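Periplasmic binding protein/LacI transcriptional regulator (Brachyspira murdochii, PDB 4KQC) probably binds a carbohydrate, as a periplasmic solute-binding protein of the kind that serves ABC transporters. Local coordinates at residues 224-227 with 233-236. Residues are numbered along the deposited sequence; the frame is centred on the assembly and turned at random.
Sequences YKSA and NTIV
A single beta bridge, Ser226 with Thr234, draws together two parts of the loop that follows helix 214-223. Its bond pattern is the parallel one, Ser226 bonding through its N to Asn233 and through its O to Ile235, and the 40° between the end-to-end directions of the two parts agrees with this. Of the two bridge bonds, Ser226 N to Asn233 O is weak, whereas Ile235 N donates to Ser226 O at 3.0 Å, tilted from that carbonyl's plane. Lys225 N is a second, stronger donor to Asn233 O, at 2.8 Å, almost straight at 176° and in the carbonyl plane. The chi1 of Thr234 turns OG1 beside the carbonyl carbon, where Val236 N can reach it at 3.1 Å, closing an ST turn; OG1 also bonds to Glu228 O. The Tyr224 ring presents an edge to the Thr234 carbonyl, CE1 lying 3.6 Å from Thr234 O, and its CD1 reaches Ile235 CG2 at 3.7 Å. Substituting an alanine for Tyr224 would probably leave Ile235 CG2 without its aromatic neighbour and Asp238 without the phenol that bonds to it. Through its other branch, CG1, Ile235 packs 3.9 Å from Ala227 CB. The loop leads from helix 214-223, whose Phe220 ring meets that of Tyr224 with planes at about 20°, to strand 246-250, just before which Leu245 shares backbone hydrogen bonding with Ile235.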
ATOM      1  N   TYR A 224       9.861  16.526   8.967  1.00 12.58           N
ATOM      2  CA  TYR A 224      11.164  15.921   9.391  1.00 12.30           C
ATOM      3  C   TYR A 224      12.095  15.789   8.191  1.00 13.55           C
ATOM      4  O   TYR A 224      11.729  15.172   7.173  1.00 14.01           O
ATOM      5  CB  TYR A 224      10.937  14.574  10.030  1.00 12.53           C
ATOM      6  CG  TYR A 224      10.447  14.705  11.443  1.00 12.10           C
ATOM      7  CD1 TYR A 224      11.338  14.969  12.493  1.00 11.69           C
ATOM      8  CD2 TYR A 224       9.096  14.580  11.764  1.00 12.46           C
ATOM      9  CE1 TYR A 224      10.886  15.085  13.767  1.00 13.13           C
ATOM     10  CE2 TYR A 224       8.668  14.708  13.039  1.00 13.23           C
ATOM     11  CZ  TYR A 224       9.563  14.955  14.047  1.00 13.23           C
ATOM     12  OH  TYR A 224       9.107  15.107  15.311  1.00 15.57           O
ATOM     13  N   LYS A 225      13.269  16.377   8.280  1.00 14.69           N
ATOM     14  CA  LYS A 225      14.081  16.582   7.122  1.00 16.62           C
ATOM     15  C   LYS A 225      15.518  16.193   7.323  1.00 15.80           C
ATOM     16  O   LYS A 225      16.291  16.269   6.383  1.00 17.00           O
ATOM     17  CB  LYS A 225      14.000  18.073   6.691  1.00 19.20           C
ATOM     18  CG  LYS A 225      12.579  18.475   6.256  1.00 23.93           C
ATOM     19  CD  LYS A 225      12.539  19.775   5.483  1.00 26.64           C
ATOM     20  CE  LYS A 225      12.198  20.963   6.339  1.00 29.07           C
ATOM     21  NZ  LYS A 225      11.875  22.135   5.447  1.00 31.82           N
ATOM     22  N   SER A 226      15.870  15.721   8.513  1.00 15.74           N
ATOM     23  CA  SER A 226      17.263  15.371   8.786  1.00 15.11           C
ATOM     24  C   SER A 226      17.328  14.221   9.777  1.00 14.84           C
ATOM     25  O   SER A 226      16.386  14.039  10.561  1.00 13.11           O
ATOM     26  CB  SER A 226      17.978  16.585   9.364  1.00 17.60           C
ATOM     27  OG  SER A 226      19.325  16.239   9.777  1.00 18.30           O
ATOM     28  N   ALA A 227      18.438  13.476   9.727  1.00 14.70           N
ATOM     29  CA  ALA A 227      18.770  12.487  10.761  1.00 14.81           C
ATOM     30  C   ALA A 227      20.171  12.768  11.337  1.00 14.80           C
ATOM     31  O   ALA A 227      20.854  11.857  11.854  1.00 15.39           O
ATOM     32  CB  ALA A 227      18.661  11.069  10.263  1.00 15.70           C
ATOM     33  N   ASN A 233      14.914  20.396  12.173  1.00 18.98           N
ATOM     34  CA  ASN A 233      13.904  19.441  11.739  0.50 17.28           C
ATOM     35  C   ASN A 233      14.416  18.016  11.722  1.00 16.12           C
ATOM     36  O   ASN A 233      14.078  17.227  10.850  1.00 15.16           O
ATOM     37  CB  ASN A 233      13.396  19.783  10.350  0.50 17.82           C
ATOM     38  CG  ASN A 233      13.035  21.227  10.226  0.50 18.14           C
ATOM     39  OD1 ASN A 233      13.408  21.897   9.247  0.50 19.21           O
ATOM     40  ND2 ASN A 233      12.405  21.749  11.270  0.50 16.38           N
ATOM     41  N   THR A 234      15.214  17.677  12.717  1.00 15.22           N
ATOM     42  CA  THR A 234      15.811  16.341  12.811  1.00 14.25           C
ATOM     43  C   THR A 234      15.004  15.321  13.633  1.00 13.42           C
ATOM     44  O   THR A 234      14.309  15.666  14.609  1.00 13.56           O
ATOM     45  CB  THR A 234      17.237  16.444  13.405  1.00 13.98           C
ATOM     46  OG1 THR A 234      17.890  15.165  13.297  1.00 14.53           O
ATOM     47  CG2 THR A 234      17.206  16.894  14.893  1.00 14.57           C
ATOM     48  N   ILE A 235      15.126  14.068  13.256  1.00 12.42           N
ATOM     49  CA  ILE A 235      14.578  12.971  14.101  1.00 12.34           C
ATOM     50  C   ILE A 235      15.437  12.690  15.323  1.00 12.94           C
ATOM     51  O   ILE A 235      14.981  12.019  16.260  1.00 13.24           O
ATOM     52  CB  ILE A 235      14.323  11.647  13.311  1.00 12.83           C
ATOM     53  CG1 ILE A 235      15.609  11.085  12.739  1.00 12.79           C
ATOM     54  CG2 ILE A 235      13.334  11.876  12.192  1.00 13.57           C
ATOM     55  CD1 ILE A 235      15.637   9.584  12.513  1.00 14.02           C
ATOM     56  N   VAL A 236      16.646  13.245  15.349  1.00 13.77           N
ATOM     57  CA  VAL A 236      17.621  12.902  16.376  1.00 14.39           C
ATOM     58  C   VAL A 236      17.271  13.631  17.660  1.00 14.29           C
ATOM     59  O   VAL A 236      17.118  14.836  17.677  1.00 14.99           O
ATOM     60  CB  VAL A 236      19.076  13.223  15.918  1.00 14.15           C
ATOM     61  CG1 VAL A 236      20.090  12.936  17.017  1.00 14.99           C
ATOM     62  CG2 VAL A 236      19.438  12.436  14.685  1.00 14.78           C
TER